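Local coordinates for WZI (Escherichia coli, PDB 2YNK), which binds carbohydrate as an outer-membrane beta-barrel lectin and underpins assembly of the group 1 capsule in Escherichia coli, at residues Q34-R39 / A177-P182; S26-P31 / R217-P222; R20-L25 / K42-S47; L3-N8 / Q147-W152. All coordinates share one frame; numbering follows the deposited sequence.

Interaction 1 of 4, residues Q34-R39 / A177-P182. With OCT (N-octane), chain K.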
loop_
_atom_site.group_PDB
_atom_site.type_symbol
_atom_site.label_atom_id
_atom_site.label_comp_id
_atom_site.label_asym_id
_atom_site.label_seq_id
_atom_site.Cartn_x
_atom_site.Cartn_y
_atom_site.Cartn_z
ATOM N N GLN A 34 11.463 -2.708 10.420
ATOM C CA GLN A 34 12.746 -3.081 9.822
ATOM C C GLN A 34 13.339 -4.292 10.573
ATOM O O GLN A 34 13.881 -5.214 9.969
ATOM C CB GLN A 34 13.724 -1.891 9.853
ATOM C CG GLN A 34 14.746 -1.893 8.729
ATOM C CD GLN A 34 15.892 -0.919 8.954
ATOM O OE1 GLN A 34 15.685 0.276 9.159
ATOM N NE2 GLN A 34 17.118 -1.433 8.908
ATOM N N GLU A 35 13.177 -4.282 11.891
ATOM C CA GLU A 35 13.671 -5.331 12.765
ATOM C C GLU A 35 13.137 -6.704 12.337
ATOM O O GLU A 35 13.810 -7.731 12.535
ATOM C CB GLU A 35 13.288 -5.033 14.226
ATOM C CG GLU A 35 13.970 -3.805 14.838
ATOM C CD GLU A 35 13.457 -2.459 14.309
ATOM O OE1 GLU A 35 12.370 -2.397 13.682
ATOM O OE2 GLU A 35 14.153 -1.442 14.513
ATOM N N GLU A 36 11.939 -6.707 11.745
ATOM C CA GLU A 36 11.326 -7.920 11.199
ATOM C C GLU A 36 11.943 -8.304 9.847
ATOM O O GLU A 36 12.080 -9.495 9.534
ATOM C CB GLU A 36 9.804 -7.740 11.086
ATOM C CG GLU A 36 9.058 -8.830 10.324
ATOM C CD GLU A 36 9.163 -10.203 10.962
ATOM O OE1 GLU A 36 9.536 -10.311 12.152
ATOM O OE2 GLU A 36 8.865 -11.191 10.261
ATOM N N ILE A 37 12.314 -7.308 9.045
ATOM C CA ILE A 37 13.043 -7.591 7.808
ATOM C C ILE A 37 14.418 -8.210 8.159
ATOM O O ILE A 37 14.837 -9.189 7.552
ATOM C CB ILE A 37 13.238 -6.346 6.912
ATOM C CG1 ILE A 37 11.918 -5.589 6.666
ATOM C CG2 ILE A 37 13.798 -6.755 5.558
ATOM C CD1 ILE A 37 12.078 -4.335 5.821
ATOM N N ALA A 38 15.091 -7.637 9.159
ATOM C CA ALA A 38 16.430 -8.054 9.585
ATOM C C ALA A 38 16.464 -9.520 10.030
ATOM O O ALA A 38 17.390 -10.271 9.697
ATOM C CB ALA A 38 16.910 -7.155 10.715
ATOM N N ARG A 39 15.438 -9.902 10.785
ATOM C CA ARG A 39 15.308 -11.238 11.334
ATOM C C ARG A 39 15.160 -12.257 10.207
ATOM O O ARG A 39 15.916 -13.234 10.139
ATOM C CB ARG A 39 14.111 -11.261 12.283
ATOM C CG ARG A 39 13.770 -12.597 12.913
ATOM C CD ARG A 39 12.494 -12.479 13.738
ATOM N NE ARG A 39 11.539 -13.546 13.442
ATOM C CZ ARG A 39 10.862 -13.671 12.298
ATOM N NH1 ARG A 39 11.025 -12.802 11.299
ATOM N NH2 ARG A 39 10.017 -14.687 12.143
ATOM N N ALA A 177 7.493 -4.993 16.638
ATOM C CA ALA A 177 8.775 -4.807 15.948
ATOM C C ALA A 177 9.153 -6.141 15.323
ATOM O O ALA A 177 9.016 -6.318 14.116
ATOM C CB ALA A 177 9.849 -4.310 16.901
ATOM N N GLU A 178 9.598 -7.089 16.146
ATOM C CA GLU A 178 9.791 -8.465 15.688
ATOM C C GLU A 178 8.475 -9.206 15.829
ATOM O O GLU A 178 7.737 -8.979 16.790
ATOM C CB GLU A 178 10.881 -9.169 16.483
ATOM C CG GLU A 178 12.274 -8.917 15.944
ATOM C CD GLU A 178 13.331 -9.722 16.673
ATOM O OE1 GLU A 178 13.176 -10.958 16.797
ATOM O OE2 GLU A 178 14.324 -9.118 17.121
ATOM N N GLN A 179 8.194 -10.094 14.878
ATOM C CA GLN A 179 6.888 -10.725 14.763
ATOM C C GLN A 179 6.983 -12.247 14.858
ATOM O O GLN A 179 6.321 -12.963 14.103
ATOM C CB GLN A 179 6.234 -10.292 13.438
ATOM C CG GLN A 179 5.774 -8.836 13.433
ATOM C CD GLN A 179 5.764 -8.213 12.056
ATOM O OE1 GLN A 179 5.049 -8.665 11.158
ATOM N NE2 GLN A 179 6.554 -7.158 11.883
ATOM N N ALA A 180 7.784 -12.737 15.805
ATOM C CA ALA A 180 7.956 -14.184 16.016
ATOM C C ALA A 180 6.672 -14.838 16.511
ATOM O O ALA A 180 5.735 -14.154 16.907
ATOM C CB ALA A 180 9.087 -14.449 16.997
ATOM N N ALA A 181 6.626 -16.167 16.479
ATOM C CA ALA A 181 5.458 -16.914 16.956
ATOM C C ALA A 181 5.364 -16.875 18.484
ATOM O O ALA A 181 6.365 -16.657 19.161
ATOM C CB ALA A 181 5.508 -18.346 16.462
ATOM N N PRO A 182 4.161 -17.082 19.036
ATOM C CA PRO A 182 4.035 -17.005 20.489
ATOM C C PRO A 182 4.804 -18.117 21.210
ATOM O O PRO A 182 4.858 -19.242 20.713
ATOM C CB PRO A 182 2.525 -17.149 20.727
ATOM C CG PRO A 182 1.876 -17.008 19.394
ATOM C CD PRO A 182 2.889 -17.443 18.393
HETATM C C1 OCT K . 3.559 -15.545 23.797
HETATM C C2 OCT K . 2.087 -15.301 24.054
HETATM C C3 OCT K . 1.598 -14.106 23.242
HETATM C C4 OCT K . 0.115 -13.821 23.476
HETATM C C5 OCT K . -0.583 -13.336 22.206
HETATM C C6 OCT K . -1.275 -14.475 21.455
HETATM C C7 OCT K . -1.477 -14.142 19.977
HETATM C C8 OCT K . -2.867 -14.518 19.513
#
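The carboxylate of E36 and the side-chain amide of Q179 lie with their planes 33° apart, in side chains that cross at about a right angle. The amide end comes up beside the E36 methylenes, with Q179 NE2 3.4 Å from E36 CG. E36 holds its CG anti to the backbone N (chi1 170°) and bends at chi2, which places CD. Its OE1 accepts a hydrogen bond from Q179 N at 3.0 Å; the donor stands above the carboxylate plane, 44° out of it. The other oxygen, OE2, is 2.9 Å from R39 NH1 in a salt bridge one helical turn on, and the E36 backbone O lies in the guanidinium plane at its edge. One carboxylate is thereby tied to both a loop N-H and an arginine. R39 also lays its CD 3.5 Å from E178 OE1, but R39 NE is 4.5 Å from that oxygen, so the opposite charges lie beyond a salt bridge and any attraction is probably modest. At the far end of 177-182, P182 CB touches the octane at C1, 3.6 Å away. E35 turns its carboxylate to W142 NE1 and G2 N. The contact joins helix 34-42 to the loop between barrel strands 170-176 and 193-201; I37 on the same helix packs on helix 49-65, and E35 and A177 both touch K137 of strand 127-138.

Interaction 2 of 4, residues S26-P31 / R217-P222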
loop_
_atom_site.group_PDB
_atom_site.type_symbol
_atom_site.label_atom_id
_atom_site.label_comp_id
_atom_site.label_asym_id
_atom_site.label_seq_id
_atom_site.Cartn_x
_atom_site.Cartn_y
_atom_site.Cartn_z
ATOM N N SER A 26 5.882 -11.623 6.192
ATOM C CA SER A 26 4.621 -11.057 5.740
ATOM C C SER A 26 4.831 -9.699 5.061
ATOM O O SER A 26 5.557 -8.833 5.568
ATOM C CB SER A 26 3.658 -10.889 6.901
ATOM O OG SER A 26 2.394 -10.490 6.412
ATOM N N LEU A 27 4.196 -9.527 3.910
ATOM C CA LEU A 27 4.230 -8.264 3.200
ATOM C C LEU A 27 2.822 -7.712 3.002
ATOM O O LEU A 27 2.596 -6.947 2.077
ATOM C CB LEU A 27 4.908 -8.451 1.846
ATOM C CG LEU A 27 6.351 -8.945 1.877
ATOM C CD1 LEU A 27 6.858 -9.198 0.463
ATOM C CD2 LEU A 27 7.242 -7.947 2.590
ATOM N N SER A 28 1.880 -8.081 3.868
ATOM C CA SER A 28 0.489 -7.651 3.687
ATOM C C SER A 28 0.032 -6.608 4.719
ATOM O O SER A 28 -1.132 -6.212 4.728
ATOM C CB SER A 28 -0.449 -8.857 3.699
ATOM O OG SER A 28 -0.592 -9.368 5.005
ATOM N N THR A 29 0.946 -6.157 5.571
ATOM C CA THR A 29 0.667 -5.084 6.505
ATOM C C THR A 29 1.832 -4.109 6.522
ATOM O O THR A 29 2.859 -4.361 7.161
ATOM C CB THR A 29 0.406 -5.626 7.907
ATOM O OG1 THR A 29 -0.849 -6.306 7.906
ATOM C CG2 THR A 29 0.347 -4.527 8.920
ATOM N N TRP A 30 1.656 -2.999 5.796
ATOM C CA TRP A 30 2.602 -1.894 5.801
ATOM C C TRP A 30 2.095 -0.779 6.668
ATOM O O TRP A 30 0.891 -0.597 6.791
ATOM C CB TRP A 30 2.816 -1.389 4.396
ATOM C CG TRP A 30 3.446 -2.417 3.508
ATOM C CD1 TRP A 30 2.880 -3.589 3.032
ATOM C CD2 TRP A 30 4.809 -2.405 2.975
ATOM N NE1 TRP A 30 3.774 -4.280 2.259
ATOM C CE2 TRP A 30 4.948 -3.623 2.183
ATOM C CE3 TRP A 30 5.884 -1.537 3.070
ATOM C CZ2 TRP A 30 6.118 -3.934 1.519
ATOM C CZ3 TRP A 30 7.063 -1.860 2.399
ATOM C CH2 TRP A 30 7.176 -3.032 1.641
ATOM N N PRO A 31 3.006 -0.010 7.281
ATOM C CA PRO A 31 4.450 -0.099 7.133
ATOM C C PRO A 31 5.035 -1.327 7.832
ATOM O O PRO A 31 4.436 -1.854 8.772
ATOM C CB PRO A 31 4.934 1.187 7.794
ATOM C CG PRO A 31 3.957 1.411 8.869
ATOM C CD PRO A 31 2.635 0.986 8.296
ATOM N N ARG A 217 -5.894 -4.238 12.562
ATOM C CA ARG A 217 -5.605 -5.312 11.637
ATOM C C ARG A 217 -4.745 -6.378 12.307
ATOM O O ARG A 217 -3.828 -6.066 13.076
ATOM C CB ARG A 217 -4.898 -4.768 10.408
ATOM C CG ARG A 217 -4.295 -5.863 9.546
ATOM C CD ARG A 217 -3.798 -5.337 8.222
ATOM N NE ARG A 217 -3.273 -6.423 7.405
ATOM C CZ ARG A 217 -4.017 -7.260 6.689
ATOM N NH1 ARG A 217 -5.348 -7.154 6.683
ATOM N NH2 ARG A 217 -3.427 -8.213 5.973
ATOM N N PHE A 218 -5.049 -7.628 11.988
ATOM C CA PHE A 218 -4.373 -8.777 12.568
ATOM C C PHE A 218 -4.069 -9.773 11.467
ATOM O O PHE A 218 -4.909 -10.009 10.593
ATOM C CB PHE A 218 -5.261 -9.437 13.618
ATOM C CG PHE A 218 -4.614 -10.595 14.323
ATOM C CD1 PHE A 218 -3.862 -10.395 15.475
ATOM C CD2 PHE A 218 -4.769 -11.896 13.846
ATOM C CE1 PHE A 218 -3.274 -11.465 16.129
ATOM C CE2 PHE A 218 -4.183 -12.967 14.498
ATOM C CZ PHE A 218 -3.431 -12.749 15.637
ATOM N N THR A 219 -2.868 -10.348 11.510
ATOM C CA THR A 219 -2.486 -11.411 10.582
ATOM C C THR A 219 -1.707 -12.512 11.291
ATOM O O THR A 219 -1.029 -12.267 12.293
ATOM C CB THR A 219 -1.603 -10.873 9.461
ATOM O OG1 THR A 219 -0.557 -10.101 10.042
ATOM C CG2 THR A 219 -2.398 -9.993 8.522
ATOM N N PHE A 220 -1.807 -13.725 10.759
ATOM C CA PHE A 220 -1.014 -14.837 11.260
ATOM C C PHE A 220 -0.834 -15.912 10.210
ATOM O O PHE A 220 -1.691 -16.096 9.330
ATOM C CB PHE A 220 -1.617 -15.434 12.538
ATOM C CG PHE A 220 -2.875 -16.232 12.317
ATOM C CD1 PHE A 220 -4.038 -15.614 11.893
ATOM C CD2 PHE A 220 -2.895 -17.594 12.554
ATOM C CE1 PHE A 220 -5.196 -16.340 11.702
ATOM C CE2 PHE A 220 -4.049 -18.330 12.367
ATOM C CZ PHE A 220 -5.204 -17.702 11.939
ATOM N N SER A 221 0.293 -16.613 10.327
ATOM C CA SER A 221 0.673 -17.672 9.406
ATOM C C SER A 221 0.864 -19.016 10.160
ATOM O O SER A 221 1.958 -19.319 10.655
ATOM C CB SER A 221 1.941 -17.251 8.661
ATOM O OG SER A 221 2.041 -17.919 7.418
ATOM N N PRO A 222 -0.205 -19.823 10.257
ATOM C CA PRO A 222 -0.093 -21.093 10.976
ATOM C C PRO A 222 0.876 -22.083 10.318
ATOM O O PRO A 222 1.499 -22.882 11.017
ATOM C CB PRO A 222 -1.522 -21.659 10.970
ATOM C CG PRO A 222 -2.369 -20.705 10.216
ATOM C CD PRO A 222 -1.509 -19.652 9.599
#
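R217 reaches from the wall of an 18-stranded antiparallel beta-barrel to S28 and T29, which belong to the N-terminal part of the chain lying inside. Strand 212-221 alternates its side chains in the usual way: R217 and T219 point toward 26-31, F218 and F220 away from it. The tight part is the arginine tip. With CG anti to the backbone N (chi1 167°) and the chain extended as far as NE, the guanidinium lies beside S28 and T29, where the loop passes into strand 29-30, and the T29 and R217 side chains run alongside each other in opposite senses. R217 NH2 donates to S28 OG at 3.2 Å, with the oxygen in the guanidinium plane. R217 NE donates to T29 OG1, modelled so short that its length should not be trusted at this resolution. NH2 also forms a salt bridge with D274 of strand 268-278, next but one in the barrel, and S28 OG is hydrogen-bonded to E227, so two acidic side chains from the barrel wall share in holding this polar cluster. A bound hexane touches the same arginine. The contact is looser at T219, where a methyl group rather than a donor faces the two hydroxyls. S26 stands farther back and sends its own hydroxyl to E227. That T219 methyl, CG2, sits 4.0 Å from S28 OG and equally 4.0 Å from T29 OG1.

Interaction 3 of 4, residues R20-L25 / K42-S47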
loop_
_atom_site.group_PDB
_atom_site.type_symbol
_atom_site.label_atom_id
_atom_site.label_comp_id
_atom_site.label_asym_id
_atom_site.label_seq_id
_atom_site.Cartn_x
_atom_site.Cartn_y
_atom_site.Cartn_z
ATOM N N ARG A 20 9.603 -17.544 -3.163
ATOM C CA ARG A 20 10.559 -18.571 -3.543
ATOM C C ARG A 20 11.088 -19.320 -2.331
ATOM O O ARG A 20 11.954 -20.164 -2.478
ATOM C CB ARG A 20 11.744 -17.949 -4.282
ATOM C CG ARG A 20 11.396 -17.363 -5.639
ATOM C CD ARG A 20 12.626 -16.779 -6.312
ATOM N NE ARG A 20 13.604 -17.815 -6.641
ATOM C CZ ARG A 20 13.529 -18.631 -7.689
ATOM N NH1 ARG A 20 12.515 -18.552 -8.541
ATOM N NH2 ARG A 20 14.479 -19.544 -7.884
ATOM N N GLY A 21 10.600 -18.998 -1.135
ATOM C CA GLY A 21 11.019 -19.691 0.079
ATOM C C GLY A 21 12.399 -19.340 0.621
ATOM O O GLY A 21 12.844 -19.941 1.594
ATOM N N VAL A 22 13.079 -18.373 0.019
ATOM C CA VAL A 22 14.389 -17.942 0.499
ATOM C C VAL A 22 14.312 -17.195 1.827
ATOM O O VAL A 22 15.280 -17.185 2.578
ATOM C CB VAL A 22 15.070 -17.017 -0.511
ATOM C CG1 VAL A 22 16.422 -16.557 0.015
ATOM C CG2 VAL A 22 15.197 -17.709 -1.859
ATOM N N ILE A 23 13.185 -16.518 2.077
ATOM C CA ILE A 23 12.872 -15.937 3.394
ATOM C C ILE A 23 11.393 -16.147 3.735
ATOM O O ILE A 23 10.601 -16.547 2.877
ATOM C CB ILE A 23 13.232 -14.437 3.499
ATOM C CG1 ILE A 23 12.561 -13.617 2.398
ATOM C CG2 ILE A 23 14.735 -14.239 3.436
ATOM C CD1 ILE A 23 13.022 -12.170 2.352
ATOM N N HIS A 24 11.038 -15.919 4.999
ATOM C CA HIS A 24 9.648 -15.980 5.440
ATOM C C HIS A 24 9.304 -14.664 6.063
ATOM O O HIS A 24 9.921 -14.267 7.048
ATOM C CB HIS A 24 9.440 -17.133 6.403
ATOM C CG HIS A 24 9.858 -18.468 5.829
ATOM N ND1 HIS A 24 9.270 -19.002 4.736
ATOM C CD2 HIS A 24 10.861 -19.362 6.215
ATOM C CE1 HIS A 24 9.857 -20.179 4.443
ATOM N NE2 HIS A 24 10.831 -20.398 5.349
ATOM N N LEU A 25 8.334 -13.960 5.480
ATOM C CA LEU A 25 8.082 -12.585 5.857
ATOM C C LEU A 25 6.761 -12.079 5.311
ATOM O O LEU A 25 6.547 -12.076 4.097
ATOM C CB LEU A 25 9.195 -11.711 5.292
ATOM C CG LEU A 25 9.136 -10.235 5.645
ATOM C CD1 LEU A 25 9.318 -10.097 7.143
ATOM C CD2 LEU A 25 10.208 -9.468 4.891
ATOM N N LYS A 42 18.370 -12.950 8.377
ATOM C CA LYS A 42 19.394 -13.705 9.086
ATOM C C LYS A 42 19.199 -15.212 8.967
ATOM O O LYS A 42 20.139 -15.969 9.212
ATOM C CB LYS A 42 19.458 -13.276 10.553
ATOM C CG LYS A 42 20.103 -11.909 10.714
ATOM C CD LYS A 42 19.853 -11.296 12.083
ATOM C CE LYS A 42 20.264 -9.823 12.123
ATOM N NZ LYS A 42 20.254 -9.267 13.509
ATOM N N LYS A 43 17.994 -15.642 8.589
ATOM C CA LYS A 43 17.703 -17.066 8.375
ATOM C C LYS A 43 17.353 -17.319 6.911
ATOM O O LYS A 43 16.511 -18.160 6.590
ATOM C CB LYS A 43 16.588 -17.546 9.316
ATOM C CG LYS A 43 16.837 -17.163 10.777
ATOM C CD LYS A 43 16.732 -18.324 11.765
ATOM C CE LYS A 43 17.438 -17.993 13.079
ATOM N NZ LYS A 43 16.916 -18.780 14.232
ATOM N N ALA A 44 18.037 -16.587 6.032
ATOM C CA ALA A 44 17.798 -16.651 4.596
ATOM C C ALA A 44 18.548 -17.835 3.995
ATOM O O ALA A 44 19.747 -18.005 4.225
ATOM C CB ALA A 44 18.234 -15.356 3.925
ATOM N N LYS A 45 17.831 -18.637 3.214
ATOM C CA LYS A 45 18.399 -19.796 2.551
ATOM C C LYS A 45 18.338 -19.613 1.033
ATOM O O LYS A 45 17.388 -20.054 0.382
ATOM C CB LYS A 45 17.661 -21.063 2.994
ATOM C CG LYS A 45 17.912 -21.422 4.457
ATOM C CD LYS A 45 17.296 -22.763 4.844
ATOM C CE LYS A 45 17.532 -23.096 6.314
ATOM N NZ LYS A 45 17.110 -24.487 6.668
ATOM N N PRO A 46 19.342 -18.923 0.468
ATOM C CA PRO A 46 19.493 -18.874 -0.980
ATOM C C PRO A 46 20.198 -20.116 -1.513
ATOM O O PRO A 46 20.954 -20.755 -0.788
ATOM C CB PRO A 46 20.360 -17.633 -1.203
ATOM C CG PRO A 46 21.145 -17.484 0.053
ATOM C CD PRO A 46 20.280 -18.017 1.157
ATOM N N SER A 47 19.919 -20.459 -2.766
ATOM C CA SER A 47 20.608 -21.550 -3.452
ATOM C C SER A 47 20.965 -21.229 -4.910
ATOM O O SER A 47 21.655 -22.011 -5.559
ATOM C CB SER A 47 19.756 -22.817 -3.393
ATOM O OG SER A 47 18.443 -22.558 -3.849
#
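V22 O takes two groups of the facing loop at once. K45 N donates to V22 O at 3.0 Å, 153° at the hydrogen, lying in the carbonyl plane on a lone pair. Next to it, the CA-H of A44 points at the same oxygen, with A44 CA 3.3 Å from V22 O. The rest is side-chain packing, mostly apolar, and lies next to this bond. V22 lays CG1 over the backbone of K45, 3.6 Å from K45 O, and carries on to the proline ring, where V22 CG1 is 4.3 Å from P46 CB. I23 offers a different branch. Its chi1 of 55° puts CG1 between the backbone N and the carbonyl carbon, while CG2 faces the alanine methyl; I23 CG2 and A44 CB are 3.7 Å apart. The longer branch ends farther from 42-47. The loop 20-25 begins where helix 8-19 stops: G21, with positive phi, closes that helix in a Schellman motif, and the chain then turns V22 and I23 onto L17 of the same helix. Segment 42-47 links helix 34-42 to helix 49-65, and A44 and P46 both pack on L55. E51 of that last helix adds a polar tie, binding R20 through a salt bridge and the backbone N of S47. The contact rests on a main-chain bond and small apolar groups; the charged ends of K43 and K45 take no part, and the loop leaving helix 8-19 and the one linking helices 34-42 and 49-65 are joined without any charge pair between them.

Interaction 4 of 4, residues L3-N8 / Q147-W152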
loop_
_atom_site.group_PDB
_atom_site.type_symbol
_atom_site.label_atom_id
_atom_site.label_comp_id
_atom_site.label_asym_id
_atom_site.label_seq_id
_atom_site.Cartn_x
_atom_site.Cartn_y
_atom_site.Cartn_z
ATOM N N LEU A 3 10.125 2.030 11.234
ATOM C CA LEU A 3 9.115 1.766 10.215
ATOM C C LEU A 3 9.702 1.859 8.815
ATOM O O LEU A 3 10.664 2.589 8.580
ATOM C CB LEU A 3 7.960 2.756 10.335
ATOM C CG LEU A 3 7.245 2.807 11.685
ATOM C CD1 LEU A 3 6.022 3.720 11.576
ATOM C CD2 LEU A 3 6.883 1.405 12.166
ATOM N N VAL A 4 9.108 1.098 7.899
ATOM C CA VAL A 4 9.481 1.104 6.490
ATOM C C VAL A 4 8.171 1.212 5.708
ATOM O O VAL A 4 7.476 0.224 5.515
ATOM C CB VAL A 4 10.267 -0.167 6.089
ATOM C CG1 VAL A 4 10.922 0.006 4.722
ATOM C CG2 VAL A 4 11.305 -0.499 7.148
ATOM N N VAL A 5 7.831 2.436 5.306
ATOM C CA VAL A 5 6.579 2.717 4.610
ATOM C C VAL A 5 6.600 2.202 3.169
ATOM O O VAL A 5 7.655 1.814 2.654
ATOM C CB VAL A 5 6.256 4.235 4.613
ATOM C CG1 VAL A 5 5.982 4.714 6.033
ATOM C CG2 VAL A 5 7.369 5.035 3.954
ATOM N N ASN A 6 5.432 2.207 2.532
ATOM C CA ASN A 6 5.276 1.682 1.181
ATOM C C ASN A 6 6.407 2.094 0.241
ATOM O O ASN A 6 6.477 3.241 -0.175
ATOM C CB ASN A 6 3.951 2.151 0.557
ATOM C CG ASN A 6 2.742 1.788 1.382
ATOM O OD1 ASN A 6 2.845 1.430 2.556
ATOM N ND2 ASN A 6 1.578 1.894 0.771
ATOM N N ASP A 7 7.296 1.156 -0.077
ATOM C CA ASP A 7 8.257 1.315 -1.170
ATOM C C ASP A 7 7.980 0.189 -2.141
ATOM O O ASP A 7 7.742 -0.938 -1.728
ATOM C CB ASP A 7 9.682 1.212 -0.654
ATOM C CG ASP A 7 10.717 1.457 -1.741
ATOM O OD1 ASP A 7 10.703 2.558 -2.333
ATOM O OD2 ASP A 7 11.556 0.559 -1.994
ATOM N N ASN A 8 7.990 0.479 -3.428
ATOM C CA ASN A 8 7.535 -0.504 -4.408
ATOM C C ASN A 8 8.672 -1.446 -4.809
ATOM O O ASN A 8 8.463 -2.647 -4.953
ATOM C CB ASN A 8 6.948 0.196 -5.631
ATOM C CG ASN A 8 6.365 -0.767 -6.634
ATOM O OD1 ASN A 8 5.557 -1.623 -6.294
ATOM N ND2 ASN A 8 6.762 -0.622 -7.886
ATOM N N GLN A 147 2.217 11.538 9.669
ATOM C CA GLN A 147 1.358 11.242 8.539
ATOM C C GLN A 147 1.950 10.062 7.821
ATOM O O GLN A 147 2.619 10.231 6.795
ATOM C CB GLN A 147 1.240 12.446 7.600
ATOM C CG GLN A 147 0.415 13.570 8.197
ATOM C CD GLN A 147 0.244 14.766 7.283
ATOM O OE1 GLN A 147 1.026 14.991 6.357
ATOM N NE2 GLN A 147 -0.785 15.557 7.552
ATOM N N VAL A 148 1.713 8.867 8.368
ATOM C CA VAL A 148 2.302 7.644 7.815
ATOM C C VAL A 148 1.302 6.902 6.932
ATOM O O VAL A 148 0.217 6.551 7.398
ATOM C CB VAL A 148 2.792 6.676 8.923
ATOM C CG1 VAL A 148 3.333 5.389 8.306
ATOM C CG2 VAL A 148 3.834 7.354 9.788
ATOM N N PRO A 149 1.669 6.646 5.661
ATOM C CA PRO A 149 0.823 5.797 4.828
ATOM C C PRO A 149 0.856 4.338 5.263
ATOM O O PRO A 149 1.883 3.857 5.803
ATOM C CB PRO A 149 1.439 5.944 3.432
ATOM C CG PRO A 149 2.857 6.299 3.682
ATOM C CD PRO A 149 2.835 7.151 4.917
ATOM N N GLN A 150 -0.255 3.647 5.006
ATOM C CA GLN A 150 -0.368 2.215 5.291
ATOM C C GLN A 150 -0.677 1.432 4.022
ATOM O O GLN A 150 -0.968 2.018 2.958
ATOM C CB GLN A 150 -1.484 1.958 6.305
ATOM C CG GLN A 150 -1.220 2.480 7.706
ATOM C CD GLN A 150 -2.505 2.826 8.438
ATOM O OE1 GLN A 150 -3.261 3.717 8.022
ATOM N NE2 GLN A 150 -2.753 2.134 9.544
ATOM N N TRP A 151 -0.600 0.107 4.149
ATOM C CA TRP A 151 -1.176 -0.798 3.165
ATOM C C TRP A 151 -1.674 -2.015 3.852
ATOM O O TRP A 151 -0.903 -2.703 4.526
ATOM C CB TRP A 151 -0.159 -1.188 2.123
ATOM C CG TRP A 151 -0.718 -1.970 0.966
ATOM C CD1 TRP A 151 -0.876 -3.347 0.867
ATOM C CD2 TRP A 151 -1.182 -1.442 -0.317
ATOM N NE1 TRP A 151 -1.392 -3.696 -0.356
ATOM C CE2 TRP A 151 -1.600 -2.594 -1.112
ATOM C CE3 TRP A 151 -1.290 -0.171 -0.866
ATOM C CZ2 TRP A 151 -2.096 -2.453 -2.398
ATOM C CZ3 TRP A 151 -1.784 -0.047 -2.168
ATOM C CH2 TRP A 151 -2.170 -1.160 -2.911
ATOM N N TRP A 152 -2.967 -2.294 3.693
ATOM C CA TRP A 152 -3.594 -3.452 4.337
ATOM C C TRP A 152 -4.031 -4.503 3.345
ATOM O O TRP A 152 -5.087 -4.382 2.707
ATOM C CB TRP A 152 -4.767 -2.997 5.185
ATOM C CG TRP A 152 -4.353 -2.389 6.497
ATOM C CD1 TRP A 152 -3.077 -2.007 6.908
ATOM C CD2 TRP A 152 -5.225 -2.034 7.612
ATOM N NE1 TRP A 152 -3.110 -1.474 8.166
ATOM C CE2 TRP A 152 -4.361 -1.474 8.647
ATOM C CE3 TRP A 152 -6.586 -2.119 7.845
ATOM C CZ2 TRP A 152 -4.855 -1.042 9.852
ATOM C CZ3 TRP A 152 -7.079 -1.683 9.067
ATOM C CH2 TRP A 152 -6.234 -1.155 10.046
#
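V5 is the first residue of 3-8 to press on 147-152. Its CG1, anti to the carbonyl carbon (chi1 -66°), meets the CG1 methyl of V148 at 3.6 Å, the two side chains crossing obliquely. The same methyl lies 4.1 Å from P149 CD, while V5 CB is 4.1 Å from P149 CG, so V5 bears on the proline ring as well as the valine. P31, just after strand 29-30, touches both V5 and V148 and adds to this apolar group. N6 comes next and carries the polar share. Its amide swings toward the backbone beyond P149, and ND2 gives a weak hydrogen bond to Q150 O at 3.4 Å. The amide crosses the W151 side chain at about a right angle, its plane 75° from that of the indole, with N6 ND2 3.8 Å from W151 CB and 3.9 Å from W151 CE3. Here the chain is well inside the barrel: the stretch between strands 141-145 and 170-176 reaches inward, and its short strand 151-152 pairs antiparallel with 29-30 of the N-terminal part, so N6 meets it just where that two-stranded sheet begins. The Q150 side chain hydrogen-bonds to Q196, S198 and R162, while W152 sends its indole NE1 to Q196 too. Past N6 the first segment leaves the contact. D7 is the N-cap of helix 8-19, its OD2 accepting from L10 N while OD1 pairs with R61, and R11 in the first turns of that helix packs against W151.

How the interactions relate
The first partners come along the chain as 3-8, 20-25, 26-31 and 34-39, all N-terminal; interaction 3 closes within that part, whereas interactions 4, 1 and 2 join it in turn to residues 147-152, 177-182 and 217-222. Interaction 4 lies nearest the chain's centre, about 13 Å between centres from interaction 2, and the two share the sheet of strands 29-30 and 151-152. Interaction 1 is about 11 Å from interaction 2 and 14 Å from interaction 3, which it meets where E36 touches L25. V4 packs on Q34 and I37, joining interactions 4 and 1. The N-terminal region is thus fastened to one barrel strand and to two segments that connect barrel strands.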